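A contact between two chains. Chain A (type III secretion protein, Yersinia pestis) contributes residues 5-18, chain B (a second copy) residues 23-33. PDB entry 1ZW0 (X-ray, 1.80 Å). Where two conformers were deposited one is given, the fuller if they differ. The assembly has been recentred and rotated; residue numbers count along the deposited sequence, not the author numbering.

Chain A 5-18: EEQLHNVETVRSIT
Chain B, residues 23-33: MALTKLKKDMM

Two helices from two copies of one protein pack almost antiparallel, their N-to-C directions 164° apart (signed crossing angle -164°) and their axes 9.1 Å apart at closest approach. Residues 5-18 of chain A are helical throughout, as are 23-32 of chain B, with phi/psi near -63/-43. Asn A10 lies opposite Leu B28, CA to CA 5.4 Å, and Val A14 opposite Ala B24, CA to CA 5.9 Å; together the stretches bury 521 Å².

The main bump is Leu B28. Its CB leaves sideways, but chi1 t and chi2 p bring its end inward, into a hollow formed by Gln A7, Asn A10, Val A11 and Val A14. Leu B28 CD1 lies 3.7 Å from both Asn A10 CB and Val A11 CG2, while Leu B28 CD2 is 4.4 Å from Val A14 CG2. Val A14, chi1 t, points toward chain B and sets Val A14 CG2 3.9 Å from both Ala B24 CB and Leu B25 CD2. Leu B25 starts away, yet m, t rotamers return its end to the contact. Ala B24 is the short residue here: its single methyl leaves room for Val A14 CG2 and also for Ile A17 CD1, 3.7 Å from Ala B24 CB, the isoleucine being m, t.

Beside this apolar packing, buried Asn A10 (chi1 m, chi2 -22°) uses both ends of its amide. Asn A10 OD1 accepts from Lys B27 NZ at 2.7 Å, and Asn A10 ND2 donates to Asp B31 OD2 at 3.1 Å. Lys B27 runs extended (t, t, t) and turns at chi4 (m), so that Lys B27 NZ also makes a salt bridge to Asp B31 OD2 at 2.9 Å, closing a polar triangle. Glu A6 OE2 and Asp B31 OD2, like charges and both acceptors, stand 3.5 Å apart without a bond; the lysine supplies a positive charge nearby.

Two waters bridge the helices: one donates to Asn A10 O (3.1 Å) and Ala B24 O (2.8 Å), another accepts from Asn A10 ND2 and donates to Leu B28 O, both at 2.9 Å.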

# COMPACT_ATOMS: atom_id res chain seq x y z
N GLU A 5 9.93 -0.26 21.66
CA GLU A 5 9.95 1.06 21.03
C GLU A 5 10.17 0.93 19.50
O GLU A 5 9.55 1.66 18.69
CB GLU A 5 11.07 1.92 21.65
CG GLU A 5 10.69 2.32 23.04
CD GLU A 5 11.62 3.24 23.71
OE1 GLU A 5 12.86 3.00 23.62
OE2 GLU A 5 11.07 4.20 24.32
N GLU A 6 11.04 0.05 19.11
CA GLU A 6 11.36 -0.10 17.70
C GLU A 6 10.10 -0.60 16.97
O GLU A 6 9.80 -0.11 15.85
CB GLU A 6 12.52 -1.04 17.60
CG GLU A 6 12.66 -1.78 16.32
CD GLU A 6 13.87 -2.63 16.32
OE1 GLU A 6 13.75 -3.77 16.80
OE2 GLU A 6 14.90 -2.23 15.77
N GLN A 7 9.38 -1.57 17.55
CA GLN A 7 8.15 -2.09 16.97
C GLN A 7 7.09 -0.98 16.87
O GLN A 7 6.43 -0.82 15.82
CB GLN A 7 7.60 -3.29 17.74
CG GLN A 7 6.25 -3.83 17.16
CD GLN A 7 5.99 -5.33 17.45
OE1 GLN A 7 6.92 -6.10 17.71
NE2 GLN A 7 4.73 -5.72 17.47
N LEU A 8 6.90 -0.18 17.91
CA LEU A 8 5.94 0.89 17.88
C LEU A 8 6.28 1.89 16.78
O LEU A 8 5.37 2.33 16.04
CB LEU A 8 5.83 1.60 19.27
CG LEU A 8 4.89 2.79 19.35
CD1 LEU A 8 3.42 2.51 19.09
CD2 LEU A 8 5.07 3.44 20.78
N HIS A 9 7.54 2.28 16.67
CA HIS A 9 7.93 3.24 15.66
C HIS A 9 7.76 2.66 14.24
O HIS A 9 7.37 3.38 13.34
CB HIS A 9 9.33 3.67 15.85
CG HIS A 9 9.56 4.36 17.15
ND1 HIS A 9 10.80 4.41 17.74
CD2 HIS A 9 8.70 4.99 17.99
CE1 HIS A 9 10.70 5.04 18.90
NE2 HIS A 9 9.45 5.43 19.07
N ASN A 10 8.10 1.39 14.07
CA ASN A 10 7.81 0.70 12.76
C ASN A 10 6.35 0.67 12.39
O ASN A 10 5.96 0.89 11.19
CB ASN A 10 8.35 -0.70 12.74
CG ASN A 10 9.85 -0.76 12.73
OD1 ASN A 10 10.55 0.18 12.34
ND2 ASN A 10 10.38 -1.89 13.13
N VAL A 11 5.48 0.38 13.36
CA VAL A 11 4.03 0.44 13.13
C VAL A 11 3.57 1.85 12.84
O VAL A 11 2.71 2.04 12.00
CB VAL A 11 3.24 -0.19 14.32
CG1 VAL A 11 1.76 -0.02 14.25
CG2 VAL A 11 3.57 -1.67 14.49
N GLU A 12 4.14 2.87 13.50
CA GLU A 12 3.84 4.23 13.16
C GLU A 12 4.19 4.62 11.70
O GLU A 12 3.43 5.38 11.05
CB GLU A 12 4.60 5.16 14.12
CG GLU A 12 3.91 5.23 15.49
CD GLU A 12 4.74 5.85 16.61
OE1 GLU A 12 5.95 6.05 16.45
OE2 GLU A 12 4.09 6.08 17.66
N THR A 13 5.32 4.15 11.24
CA THR A 13 5.76 4.44 9.85
C THR A 13 4.78 3.80 8.86
O THR A 13 4.41 4.42 7.85
CB THR A 13 7.20 3.95 9.66
OG1 THR A 13 8.07 4.66 10.56
CG2 THR A 13 7.69 4.20 8.28
N VAL A 14 4.35 2.57 9.18
CA VAL A 14 3.29 1.87 8.40
C VAL A 14 2.03 2.72 8.40
O VAL A 14 1.48 3.01 7.35
CB VAL A 14 3.05 0.39 8.87
CG1 VAL A 14 1.84 -0.12 8.16
CG2 VAL A 14 4.31 -0.41 8.60
N ARG A 15 1.57 3.20 9.54
CA ARG A 15 0.38 4.07 9.57
C ARG A 15 0.52 5.28 8.66
O ARG A 15 -0.41 5.61 7.94
CB ARG A 15 0.15 4.61 10.96
CG ARG A 15 -1.14 5.34 11.16
CD ARG A 15 -1.31 5.64 12.68
NE ARG A 15 -0.21 6.39 13.32
CZ ARG A 15 -0.26 6.82 14.59
NH1 ARG A 15 -1.31 6.57 15.37
NH2 ARG A 15 0.73 7.50 15.11
N SER A 16 1.66 5.97 8.74
CA SER A 16 1.90 7.17 7.98
C SER A 16 1.84 6.87 6.51
O SER A 16 1.24 7.62 5.73
CB SER A 16 3.28 7.72 8.37
OG SER A 16 3.66 8.78 7.55
N ILE A 17 2.54 5.82 6.10
CA ILE A 17 2.57 5.47 4.69
C ILE A 17 1.22 5.05 4.17
O ILE A 17 0.81 5.43 3.07
CB ILE A 17 3.65 4.49 4.44
CG1 ILE A 17 5.00 5.07 4.75
CG2 ILE A 17 3.65 4.01 2.95
CD1 ILE A 17 6.18 4.08 4.70
N THR A 18 0.48 4.23 4.92
CA THR A 18 -0.79 3.84 4.47
C THR A 18 -1.81 5.02 4.35
O THR A 18 -2.61 5.11 3.44
CB THR A 18 -1.35 2.68 5.31
OG1 THR A 18 -0.59 1.46 5.19
CG2 THR A 18 -2.83 2.53 5.32
N MET B 23 8.50 -1.70 1.73
CA MET B 23 9.70 -1.60 2.55
C MET B 23 9.41 -1.40 4.03
O MET B 23 10.14 -1.93 4.90
CB MET B 23 10.58 -0.47 2.04
CG MET B 23 11.16 -0.72 0.69
SD MET B 23 12.32 0.50 0.09
CE MET B 23 13.78 0.19 1.11
N ALA B 24 8.37 -0.65 4.39
CA ALA B 24 8.05 -0.36 5.80
C ALA B 24 7.62 -1.63 6.47
O ALA B 24 7.91 -1.89 7.63
CB ALA B 24 6.94 0.68 5.90
N LEU B 25 6.80 -2.41 5.76
CA LEU B 25 6.33 -3.70 6.31
C LEU B 25 7.49 -4.69 6.44
O LEU B 25 7.54 -5.53 7.36
CB LEU B 25 5.29 -4.28 5.37
CG LEU B 25 3.96 -3.50 5.31
CD1 LEU B 25 3.14 -4.00 4.09
CD2 LEU B 25 3.11 -3.57 6.58
N THR B 26 8.41 -4.61 5.50
CA THR B 26 9.62 -5.48 5.52
C THR B 26 10.44 -5.16 6.79
O THR B 26 10.94 -6.07 7.46
CB THR B 26 10.48 -5.33 4.27
OG1 THR B 26 9.72 -5.82 3.15
CG2 THR B 26 11.77 -6.12 4.38
N LYS B 27 10.64 -3.88 7.04
CA LYS B 27 11.41 -3.46 8.26
C LYS B 27 10.65 -3.90 9.51
O LYS B 27 11.21 -4.47 10.43
CB LYS B 27 11.57 -1.96 8.27
CG LYS B 27 12.19 -1.38 9.59
CD LYS B 27 12.97 -0.11 9.27
CE LYS B 27 13.87 0.34 10.43
NZ LYS B 27 13.23 0.35 11.77
N LEU B 28 9.36 -3.69 9.55
CA LEU B 28 8.54 -4.17 10.64
C LEU B 28 8.71 -5.63 10.92
O LEU B 28 8.94 -6.02 12.09
CB LEU B 28 7.07 -3.89 10.40
CG LEU B 28 6.04 -4.36 11.40
CD1 LEU B 28 6.17 -3.66 12.73
CD2 LEU B 28 4.61 -4.11 10.90
N LYS B 29 8.57 -6.45 9.89
CA LYS B 29 8.70 -7.90 10.03
C LYS B 29 10.14 -8.33 10.33
O LYS B 29 10.37 -9.22 11.16
CB LYS B 29 8.10 -8.60 8.78
CG LYS B 29 8.91 -8.64 7.54
CD LYS B 29 8.80 -10.03 6.84
CE LYS B 29 9.76 -10.12 5.69
NZ LYS B 29 10.84 -11.12 5.85
N LYS B 30 11.12 -7.75 9.68
CA LYS B 30 12.52 -8.10 9.96
C LYS B 30 12.92 -7.76 11.42
O LYS B 30 13.62 -8.57 12.09
CB LYS B 30 13.45 -7.36 9.05
CG LYS B 30 14.87 -7.36 9.56
CD LYS B 30 15.88 -6.82 8.55
CE LYS B 30 17.29 -6.84 9.15
NZ LYS B 30 17.34 -6.01 10.40
N ASP B 31 12.53 -6.56 11.87
CA ASP B 31 12.88 -6.07 13.21
C ASP B 31 12.26 -6.95 14.27
O ASP B 31 12.91 -7.24 15.30
CB ASP B 31 12.56 -4.58 13.40
CG ASP B 31 13.57 -3.66 12.66
OD1 ASP B 31 14.49 -4.22 12.04
OD2 ASP B 31 13.40 -2.41 12.66
N MET B 32 11.04 -7.41 14.04
CA MET B 32 10.40 -8.24 15.06
C MET B 32 11.04 -9.64 15.10
O MET B 32 11.07 -10.27 16.17
CB MET B 32 8.87 -8.19 14.97
CG MET B 32 8.25 -9.27 14.25
SD MET B 32 6.50 -9.06 13.76
CE MET B 32 6.39 -7.37 13.35
N MET B 33 11.60 -10.13 14.00
CA MET B 33 12.35 -11.36 14.04
C MET B 33 13.81 -10.99 14.32
O MET B 33 14.72 -11.79 14.03
CB MET B 33 12.21 -12.13 12.72
CG MET B 33 10.75 -12.53 12.35
SD MET B 33 9.77 -13.50 13.58
CE MET B 33 8.68 -12.24 14.08
O HOH W 1 8.35 0.38 9.28
O HOH W 2 9.31 -4.25 14.35